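Local coordinates for protein BauA (Acinetobacter baumannii, PDB 6HCP) that is an outer-membrane, TonB-dependent receptor that takes up iron as ferric preacinetobactin, at residues A[90-95]-A[603-608]; A[308-313]-A[344-349]; A[630-635]-A[648-653]. All blocks are in the same frame, centred on the assembly; numbering follows the deposited sequence. Where two conformers were deposited one is given.

Contact 1. Residues A[90-95]-A[603-608]. With C8E ((hydroxyethyloxy)tri(ethyloxy)octane), chain B.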
loop_
_atom_site.group_PDB
_atom_site.type_symbol
_atom_site.label_atom_id
_atom_site.label_comp_id
_atom_site.label_asym_id
_atom_site.label_seq_id
_atom_site.Cartn_x
_atom_site.Cartn_y
_atom_site.Cartn_z
ATOM N N SER A 90 5.800 -17.961 22.424
ATOM C CA SER A 90 6.454 -17.814 23.718
ATOM C C SER A 90 7.623 -16.828 23.640
ATOM O O SER A 90 8.350 -16.647 24.625
ATOM C CB SER A 90 6.898 -19.171 24.240
ATOM O OG SER A 90 5.760 -19.927 24.629
ATOM N N ILE A 91 7.834 -16.216 22.468
ATOM C CA ILE A 91 8.869 -15.203 22.349
ATOM C C ILE A 91 8.205 -13.863 22.004
ATOM O O ILE A 91 7.272 -13.809 21.214
ATOM C CB ILE A 91 9.916 -15.646 21.311
ATOM C CG1 ILE A 91 10.541 -16.976 21.765
ATOM C CG2 ILE A 91 10.945 -14.548 21.082
ATOM C CD1 ILE A 91 11.726 -17.423 21.005
ATOM N N TYR A 92 8.645 -12.805 22.677
ATOM C CA TYR A 92 8.095 -11.480 22.438
ATOM C C TYR A 92 9.226 -10.495 22.161
ATOM O O TYR A 92 10.215 -10.456 22.900
ATOM C CB TYR A 92 7.287 -10.982 23.634
ATOM C CG TYR A 92 6.762 -9.583 23.457
ATOM C CD1 TYR A 92 5.761 -9.314 22.532
ATOM C CD2 TYR A 92 7.342 -8.513 24.126
ATOM C CE1 TYR A 92 5.370 -8.012 22.258
ATOM C CE2 TYR A 92 6.958 -7.212 23.866
ATOM C CZ TYR A 92 5.934 -6.963 22.963
ATOM O OH TYR A 92 5.583 -5.678 22.693
ATOM N N THR A 93 9.034 -9.666 21.131
ATOM C CA THR A 93 9.898 -8.517 20.876
ATOM C C THR A 93 9.026 -7.266 20.775
ATOM O O THR A 93 7.893 -7.320 20.272
ATOM C CB THR A 93 10.774 -8.705 19.620
ATOM O OG1 THR A 93 11.608 -7.550 19.482
ATOM C CG2 THR A 93 9.959 -8.904 18.363
ATOM N N ASN A 94 9.592 -6.121 21.170
ATOM C CA ASN A 94 8.961 -4.842 21.001
ATOM C C ASN A 94 8.976 -4.439 19.509
ATOM O O ASN A 94 8.261 -3.545 19.125
ATOM C CB ASN A 94 9.607 -3.762 21.862
ATOM C CG ASN A 94 11.065 -3.542 21.564
ATOM O OD1 ASN A 94 11.884 -4.464 21.722
ATOM N ND2 ASN A 94 11.383 -2.353 21.065
ATOM N N GLY A 95 9.893 -5.004 18.710
ATOM C CA GLY A 95 9.785 -4.937 17.240
ATOM C C GLY A 95 10.230 -3.615 16.623
ATOM O O GLY A 95 9.951 -3.368 15.454
ATOM N N ALA A 603 5.849 -4.720 29.965
ATOM C CA ALA A 603 6.466 -4.899 28.642
ATOM C C ALA A 603 5.822 -6.054 27.873
ATOM O O ALA A 603 5.734 -5.980 26.641
ATOM C CB ALA A 603 7.968 -5.059 28.743
ATOM N N VAL A 604 5.541 -7.168 28.550
ATOM C CA VAL A 604 5.143 -8.394 27.883
ATOM C C VAL A 604 3.623 -8.468 27.795
ATOM O O VAL A 604 2.923 -8.087 28.723
ATOM C CB VAL A 604 5.723 -9.642 28.567
ATOM C CG1 VAL A 604 7.227 -9.695 28.378
ATOM C CG2 VAL A 604 5.325 -9.721 30.030
ATOM N N PRO A 605 3.083 -9.032 26.698
ATOM C CA PRO A 605 1.646 -9.256 26.572
ATOM C C PRO A 605 1.255 -10.547 27.289
ATOM O O PRO A 605 2.059 -11.484 27.354
ATOM C CB PRO A 605 1.442 -9.413 25.058
ATOM C CG PRO A 605 2.741 -9.981 24.571
ATOM C CD PRO A 605 3.809 -9.372 25.461
ATOM N N LYS A 606 -0.005 -10.631 27.725
ATOM C CA LYS A 606 -0.501 -11.861 28.334
ATOM C C LYS A 606 -0.945 -12.873 27.274
ATOM O O LYS A 606 -0.849 -14.060 27.498
ATOM C CB LYS A 606 -1.649 -11.561 29.295
ATOM C CG LYS A 606 -1.182 -10.840 30.549
ATOM C CD LYS A 606 -2.300 -10.540 31.520
ATOM C CE LYS A 606 -2.648 -11.695 32.417
ATOM N NZ LYS A 606 -3.276 -11.182 33.656
ATOM N N ASN A 607 -1.350 -12.392 26.104
ATOM C CA ASN A 607 -1.851 -13.293 25.046
ATOM C C ASN A 607 -1.026 -13.069 23.776
ATOM O O ASN A 607 -0.907 -11.945 23.340
ATOM C CB ASN A 607 -3.336 -13.067 24.752
ATOM C CG ASN A 607 -4.219 -13.169 25.990
ATOM O OD1 ASN A 607 -3.956 -13.969 26.865
ATOM N ND2 ASN A 607 -5.380 -12.550 25.957
ATOM N N GLN A 608 -0.660 -14.164 23.100
ATOM C CA GLN A 608 -0.066 -14.100 21.766
ATOM C C GLN A 608 -0.663 -15.197 20.896
ATOM O O GLN A 608 -0.894 -16.320 21.349
ATOM C CB GLN A 608 1.446 -14.300 21.796
ATOM C CG GLN A 608 2.221 -13.229 22.535
ATOM C CD GLN A 608 3.681 -13.286 22.137
ATOM O OE1 GLN A 608 4.011 -13.646 21.018
ATOM N NE2 GLN A 608 4.554 -13.208 23.115
HETATM C C1 C8E B . -3.220 -23.041 24.807
HETATM C C2 C8E B . -4.249 -22.028 24.375
HETATM C C3 C8E B . -3.773 -20.597 24.604
HETATM C C4 C8E B . -4.823 -19.613 24.087
HETATM C C5 C8E B . -4.342 -18.167 24.124
HETATM C C6 C8E B . -5.116 -17.293 23.140
HETATM C C7 C8E B . -4.435 -15.941 22.957
HETATM C C8 C8E B . -4.865 -15.212 21.674
HETATM O O9 C8E B . -4.860 -13.800 21.848
HETATM C C10 C8E B . -4.317 -12.998 20.789
HETATM C C11 C8E B . -4.341 -11.517 21.134
HETATM O O12 C8E B . -5.472 -10.814 20.614
HETATM C C13 C8E B . -6.268 -10.190 21.666
HETATM C C14 C8E B . -6.233 -8.644 21.644
HETATM O O15 C8E B . -6.297 -7.970 22.940
HETATM C C16 C8E B . -5.892 -6.560 22.886
HETATM C C17 C8E B . -5.833 -5.790 24.244
HETATM O O18 C8E B . -5.666 -4.371 23.920
HETATM O O HOH W 1 5.841 -4.018 24.855
#
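Y92 lays its phenol ring under P605, and this pairing is the heart of a small buried interface between the plug and the wall of the barrel. P605 CD sits over the middle of the ring, 3.6 Å from the Y92 centroid and only 14° off the ring normal, a CH-pi contact made by the proline carbon next to the ring nitrogen. The tyrosine CG stands anti to the backbone N (chi1 177°), on a CB that points toward the barrel segment. Y92 CE2 also comes within 3.3 Å of A603 O, approached obliquely, while V604 CG1 adds a looser apolar contact. The phenol oxygen is held by two partners: it donates to a water 2.7 Å from Y92 OH, which passes a hydrogen on to A603 O at the same distance, and it is also bonded to R649 NH2 of the barrel. The link from the buried hydroxyl to this carbonyl thus runs through the water. Q608 completes the set from the other end, its chain extended beyond CG. Q608 NE2 packs 3.6 Å from Y92 CB and gives a weak hydrogen bond to I91 O (3.4 Å, 145°), a carbonyl with a second donor in K610 NZ. The grip is marginal, since Q608 OE1 also lies 3.3 Å from I91 O. On the plug side, strand 91-92 is an edge strand of a three-stranded antiparallel sheet and pairs with strand 105-106, whose Y105 also touches A603 and V604; on the barrel side, strand 599-618 runs between strands 575-590 and 622-637.

Contact 2. Residues A[308-313]-A[344-349]. With EDO (1,2-ethanediol), chain L.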
loop_
_atom_site.group_PDB
_atom_site.type_symbol
_atom_site.label_atom_id
_atom_site.label_comp_id
_atom_site.label_asym_id
_atom_site.label_seq_id
_atom_site.Cartn_x
_atom_site.Cartn_y
_atom_site.Cartn_z
ATOM N N TYR A 308 37.222 -24.270 23.538
ATOM C CA TYR A 308 37.798 -23.040 23.950
ATOM C C TYR A 308 37.440 -21.971 22.918
ATOM O O TYR A 308 37.514 -22.215 21.711
ATOM C CB TYR A 308 39.326 -23.134 24.054
ATOM C CG TYR A 308 39.984 -21.824 24.413
ATOM C CD1 TYR A 308 39.947 -21.349 25.719
ATOM C CD2 TYR A 308 40.515 -20.990 23.438
ATOM C CE1 TYR A 308 40.497 -20.122 26.060
ATOM C CE2 TYR A 308 41.067 -19.758 23.761
ATOM C CZ TYR A 308 41.062 -19.326 25.079
ATOM O OH TYR A 308 41.550 -18.101 25.421
ATOM N N GLY A 309 37.225 -20.753 23.405
ATOM C CA GLY A 309 36.950 -19.637 22.529
ATOM C C GLY A 309 37.277 -18.311 23.157
ATOM O O GLY A 309 37.434 -18.189 24.383
ATOM N N GLN A 310 37.253 -17.278 22.312
ATOM C CA GLN A 310 37.444 -15.922 22.730
ATOM C C GLN A 310 36.696 -14.996 21.762
ATOM O O GLN A 310 36.517 -15.301 20.568
ATOM C CB GLN A 310 38.937 -15.576 22.759
ATOM C CG GLN A 310 39.637 -15.931 21.468
ATOM C CD GLN A 310 41.132 -15.741 21.563
ATOM O OE1 GLN A 310 41.755 -15.178 20.667
ATOM N NE2 GLN A 310 41.703 -16.162 22.681
ATOM N N SER A 311 36.388 -13.797 22.242
ATOM C CA SER A 311 35.779 -12.813 21.408
ATOM C C SER A 311 36.101 -11.438 21.965
ATOM O O SER A 311 36.454 -11.294 23.140
ATOM C CB SER A 311 34.275 -13.039 21.278
ATOM O OG SER A 311 33.609 -12.770 22.502
ATOM N N THR A 312 35.968 -10.431 21.103
ATOM C CA THR A 312 36.082 -9.061 21.494
ATOM C C THR A 312 34.883 -8.299 20.928
ATOM O O THR A 312 34.463 -8.548 19.814
ATOM C CB THR A 312 37.391 -8.432 20.995
ATOM O OG1 THR A 312 37.328 -8.505 19.571
ATOM C CG2 THR A 312 38.631 -9.136 21.511
ATOM N N THR A 313 34.431 -7.323 21.700
ATOM C CA THR A 313 33.379 -6.406 21.333
ATOM C C THR A 313 33.895 -4.986 21.517
ATOM O O THR A 313 34.452 -4.664 22.555
ATOM C CB THR A 313 32.139 -6.613 22.209
ATOM O OG1 THR A 313 31.660 -7.936 21.976
ATOM C CG2 THR A 313 31.077 -5.561 21.965
ATOM N N ASP A 344 36.949 -7.895 26.268
ATOM C CA ASP A 344 37.685 -9.077 25.842
ATOM C C ASP A 344 37.204 -10.278 26.664
ATOM O O ASP A 344 37.245 -10.245 27.899
ATOM C CB ASP A 344 39.192 -8.888 26.044
ATOM C CG ASP A 344 39.826 -7.885 25.091
ATOM O OD1 ASP A 344 39.315 -7.734 23.975
ATOM O OD2 ASP A 344 40.831 -7.271 25.474
ATOM N N LYS A 345 36.769 -11.328 25.961
ATOM C CA LYS A 345 36.125 -12.479 26.557
ATOM C C LYS A 345 36.953 -13.730 26.245
ATOM O O LYS A 345 37.441 -13.889 25.132
ATOM C CB LYS A 345 34.712 -12.640 25.985
ATOM C CG LYS A 345 33.705 -11.572 26.384
ATOM C CD LYS A 345 32.508 -11.435 25.435
ATOM C CE LYS A 345 32.742 -10.319 24.429
ATOM N NZ LYS A 345 32.088 -10.573 23.128
ATOM N N LYS A 346 36.942 -14.679 27.187
ATOM C CA LYS A 346 37.455 -16.026 26.977
ATOM C C LYS A 346 36.534 -17.030 27.660
ATOM O O LYS A 346 35.992 -16.746 28.721
ATOM C CB LYS A 346 38.860 -16.159 27.580
ATOM C CG LYS A 346 39.927 -15.276 26.947
ATOM C CD LYS A 346 41.292 -15.427 27.622
ATOM C CE LYS A 346 42.174 -14.201 27.496
ATOM N NZ LYS A 346 42.256 -13.728 26.095
ATOM N N SER A 347 36.390 -18.212 27.069
ATOM C CA SER A 347 35.466 -19.174 27.596
ATOM C C SER A 347 35.919 -20.592 27.245
ATOM O O SER A 347 36.590 -20.844 26.244
ATOM C CB SER A 347 34.048 -18.905 27.120
ATOM O OG SER A 347 34.018 -18.902 25.724
ATOM N N ALA A 348 35.501 -21.535 28.078
ATOM C CA ALA A 348 35.906 -22.922 27.898
ATOM C C ALA A 348 34.850 -23.830 28.500
ATOM O O ALA A 348 34.188 -23.468 29.481
ATOM C CB ALA A 348 37.271 -23.142 28.525
ATOM N N ASP A 349 34.785 -25.046 27.961
ATOM C CA ASP A 349 33.879 -26.082 28.401
ATOM C C ASP A 349 34.502 -27.415 27.987
ATOM O O ASP A 349 34.761 -27.615 26.782
ATOM C CB ASP A 349 32.503 -25.891 27.759
ATOM C CG ASP A 349 31.470 -26.953 28.093
ATOM O OD1 ASP A 349 31.809 -27.915 28.816
ATOM O OD2 ASP A 349 30.315 -26.802 27.631
HETATM C C1 EDO L . 39.889 -3.574 26.640
HETATM O O1 EDO L . 40.415 -4.610 25.810
HETATM C C2 EDO L . 39.150 -4.239 27.787
HETATM O O2 EDO L . 39.948 -5.275 28.371
#
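From Y308 paired with A348 to T312 paired with D344, the two strands run antiparallel at 163° with their axes 4.7 Å apart, and hydrogen-bonded pairs alternate with non-hydrogen-bonded ones. G309 and S347 exchange two backbone bonds, as do S311 and K345; the shortest is K345 N to S311 O, 2.8 Å. On the face carrying S311 and K345, the lysine does most of the work. Its chain is bent at chi3 (-96°), which turns CE back toward the neighbouring strand, and the ammonium NZ then donates to both S311 OG at 2.7 Å and T313 OG1 at 2.9 Å. Each hydroxyl has a further partner, G123 O for S311 and D287 OD1 for T313, so the buried lysine charge is probably balanced in part through T313 by the aspartate. This is the meander of a TonB-dependent receptor barrel: neighbouring strands of one wall, with the inward face meeting the plug, where S347 OG also bonds to F122 O. The opposite face is more exposed. There Y308 and K346 run alongside each other, with Y308 OH 3.5 Å from K346 CD, while A348 CB approaches the ring edge, 4.3 Å from Y308 CD1. Q310 NE2 reaches the same phenol oxygen in a weak hydrogen bond, 3.4 Å from Y308 OH.

Contact 3. Residues A[630-635]-A[648-653]. With C8E ((hydroxyethyloxy)tri(ethyloxy)octane), chain B.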
loop_
_atom_site.group_PDB
_atom_site.type_symbol
_atom_site.label_atom_id
_atom_site.label_comp_id
_atom_site.label_asym_id
_atom_site.label_seq_id
_atom_site.Cartn_x
_atom_site.Cartn_y
_atom_site.Cartn_z
ATOM N N ILE A 630 0.602 -13.837 10.486
ATOM C CA ILE A 630 -0.121 -12.975 11.396
ATOM C C ILE A 630 0.500 -13.098 12.791
ATOM O O ILE A 630 0.976 -14.153 13.189
ATOM C CB ILE A 630 -1.624 -13.321 11.397
ATOM C CG1 ILE A 630 -2.432 -12.339 12.241
ATOM C CG2 ILE A 630 -1.855 -14.747 11.852
ATOM C CD1 ILE A 630 -3.922 -12.364 11.957
ATOM N N ASN A 631 0.543 -11.966 13.488
ATOM C CA ASN A 631 1.155 -11.843 14.798
ATOM C C ASN A 631 0.247 -10.927 15.625
ATOM O O ASN A 631 0.180 -9.754 15.361
ATOM C CB ASN A 631 2.591 -11.330 14.652
ATOM C CG ASN A 631 3.227 -10.840 15.944
ATOM O OD1 ASN A 631 2.747 -11.129 17.031
ATOM N ND2 ASN A 631 4.270 -10.026 15.835
ATOM N N ALA A 632 -0.536 -11.519 16.529
ATOM C CA ALA A 632 -1.519 -10.815 17.323
ATOM C C ALA A 632 -1.151 -10.917 18.801
ATOM O O ALA A 632 -1.017 -12.021 19.336
ATOM C CB ALA A 632 -2.896 -11.394 17.087
ATOM N N VAL A 633 -1.048 -9.765 19.458
ATOM C CA VAL A 633 -0.792 -9.739 20.898
ATOM C C VAL A 633 -1.781 -8.796 21.585
ATOM O O VAL A 633 -2.294 -7.871 20.979
ATOM C CB VAL A 633 0.663 -9.359 21.220
ATOM C CG1 VAL A 633 1.643 -10.225 20.453
ATOM C CG2 VAL A 633 0.952 -7.889 20.979
ATOM N N SER A 634 -1.931 -9.007 22.898
ATOM C CA SER A 634 -2.768 -8.197 23.761
ATOM C C SER A 634 -1.932 -7.077 24.396
ATOM O O SER A 634 -0.770 -6.875 24.065
ATOM C CB SER A 634 -3.443 -9.051 24.792
ATOM O OG SER A 634 -2.492 -9.774 25.549
ATOM N N LYS A 635 -2.559 -6.313 25.292
ATOM C CA LYS A 635 -1.958 -5.093 25.804
ATOM C C LYS A 635 -0.720 -5.405 26.656
ATOM O O LYS A 635 -0.582 -6.513 27.190
ATOM C CB LYS A 635 -3.005 -4.325 26.606
ATOM C CG LYS A 635 -3.463 -4.967 27.907
ATOM C CD LYS A 635 -4.291 -3.964 28.705
ATOM C CE LYS A 635 -4.710 -4.452 30.066
ATOM N NZ LYS A 635 -5.287 -3.338 30.854
ATOM N N GLY A 648 -2.855 -3.966 22.603
ATOM C CA GLY A 648 -2.407 -4.995 21.677
ATOM C C GLY A 648 -2.295 -4.451 20.259
ATOM O O GLY A 648 -2.748 -3.348 19.956
ATOM N N ARG A 649 -1.608 -5.195 19.399
ATOM C CA ARG A 649 -1.638 -4.921 17.968
ATOM C C ARG A 649 -1.526 -6.244 17.213
ATOM O O ARG A 649 -1.091 -7.275 17.756
ATOM C CB ARG A 649 -0.567 -3.906 17.559
ATOM C CG ARG A 649 0.797 -4.481 17.218
ATOM C CD ARG A 649 1.643 -4.897 18.413
ATOM N NE ARG A 649 1.726 -3.866 19.438
ATOM C CZ ARG A 649 2.483 -3.946 20.537
ATOM N NH1 ARG A 649 2.352 -3.005 21.467
ATOM N NH2 ARG A 649 3.382 -4.929 20.663
ATOM N N THR A 650 -2.010 -6.209 15.977
ATOM C CA THR A 650 -1.981 -7.356 15.078
ATOM C C THR A 650 -1.239 -6.927 13.823
ATOM O O THR A 650 -1.587 -5.931 13.218
ATOM C CB THR A 650 -3.399 -7.870 14.785
ATOM O OG1 THR A 650 -3.948 -8.417 15.977
ATOM C CG2 THR A 650 -3.419 -8.962 13.741
ATOM N N LEU A 651 -0.166 -7.643 13.494
ATOM C CA LEU A 651 0.661 -7.330 12.341
ATOM C C LEU A 651 0.529 -8.447 11.300
ATOM O O LEU A 651 0.479 -9.623 11.646
ATOM C CB LEU A 651 2.114 -7.162 12.803
ATOM C CG LEU A 651 2.329 -6.115 13.906
ATOM C CD1 LEU A 651 3.796 -6.047 14.304
ATOM C CD2 LEU A 651 1.846 -4.735 13.473
ATOM N N LEU A 652 0.544 -8.049 10.019
ATOM C CA LEU A 652 0.488 -8.961 8.904
ATOM C C LEU A 652 1.789 -8.854 8.121
ATOM O O LEU A 652 2.280 -7.758 7.893
ATOM C CB LEU A 652 -0.678 -8.606 7.985
ATOM C CG LEU A 652 -2.072 -8.658 8.604
ATOM C CD1 LEU A 652 -3.115 -8.302 7.540
ATOM C CD2 LEU A 652 -2.363 -10.011 9.203
ATOM N N ASP A 653 2.237 -9.996 7.594
ATOM C CA ASP A 653 3.346 -10.043 6.662
ATOM C C ASP A 653 2.918 -10.916 5.468
ATOM O O ASP A 653 2.169 -11.863 5.626
ATOM C CB ASP A 653 4.620 -10.597 7.318
ATOM C CG ASP A 653 4.876 -10.105 8.735
ATOM O OD1 ASP A 653 4.950 -8.856 8.936
ATOM O OD2 ASP A 653 5.092 -10.981 9.618
HETATM C C1 C8E B . -3.220 -23.041 24.807
HETATM C C2 C8E B . -4.249 -22.028 24.375
HETATM C C3 C8E B . -3.773 -20.597 24.604
HETATM C C4 C8E B . -4.823 -19.613 24.087
HETATM C C5 C8E B . -4.342 -18.167 24.124
HETATM C C6 C8E B . -5.116 -17.293 23.140
HETATM C C7 C8E B . -4.435 -15.941 22.957
HETATM C C8 C8E B . -4.865 -15.212 21.674
HETATM O O9 C8E B . -4.860 -13.800 21.848
HETATM C C10 C8E B . -4.317 -12.998 20.789
HETATM C C11 C8E B . -4.341 -11.517 21.134
HETATM O O12 C8E B . -5.472 -10.814 20.614
HETATM C C13 C8E B . -6.268 -10.190 21.666
HETATM C C14 C8E B . -6.233 -8.644 21.644
HETATM O O15 C8E B . -6.297 -7.970 22.940
HETATM C C16 C8E B . -5.892 -6.560 22.886
HETATM C C17 C8E B . -5.833 -5.790 24.244
HETATM O O18 C8E B . -5.666 -4.371 23.920
HETATM O O HOH W 2 1.750 -8.064 17.188
HETATM O O HOH W 3 -4.135 -7.309 18.577
#
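I630 and L652 pack flank to flank, extending in the same direction, and with T650 they make the tight part of this hairpin. L652 CD2 and T650 CG2 each touch I630 CG1 at 3.8 Å, L652 from directly across and T650 from two residues earlier in the partner strand. CG1 stands anti to the backbone N (chi1 -174°), where it meets both methyls. Beneath them the backbone is well bonded: N631 and L651 form a hydrogen-bonded antiparallel pair, the L651 N to N631 O bond being 2.8 Å and nearly straight at 166°. A632 CB tucks against T650 OG1.

Toward the G648 end the pairing gives way to solvent and detergent. V633 N still donates to R649 O, but one water donates to both N631 O and R649 O, and another joins V633 O to T650 OG1, so water supplements the ladder, adding a second donor to N631 O and R649 O. The lack of a side chain on G648 lets V633 O come within 3.0 Å of its CA, on the side where a CB would stand. G648 N donates to the bound detergent, reaching C8E O18 at 3.1 Å in an almost linear bond of 172°. On the other face R649 folds at chi2 and chi3, running alongside V633 with NH2 3.8 Å from V633 CG2, while its NH1 bonds to Q636 OE1.

The hairpin of strands 622-637 and 645-662 is flanked by strand 599-618 and strand 665-674, and its I630, T650 and L652 face packs against F186, D183 and Y180 of a second subunit.

In the fold
Contacts 1 and 3 are neighbours, their centres about 10 Å apart, and they meet directly where S634 OG bonds to N607 N. Contact 1 is fully buried and is the one contact of the three whose two segments belong to plug and barrel, bringing together parts of the chain some 500 residues apart mainly through side chains. The other two join consecutive barrel strands by ladders of backbone bonds. Contact 2 lies on the opposite side of the chain's centre from the other two, its centre about 31 Å from that of contact 1 and 38 Å from that of contact 3; one face meets the plug through serine hydroxyls and buries a lysine, the other is largely exposed. Contact 3 instead turns apolar side chains toward another subunit.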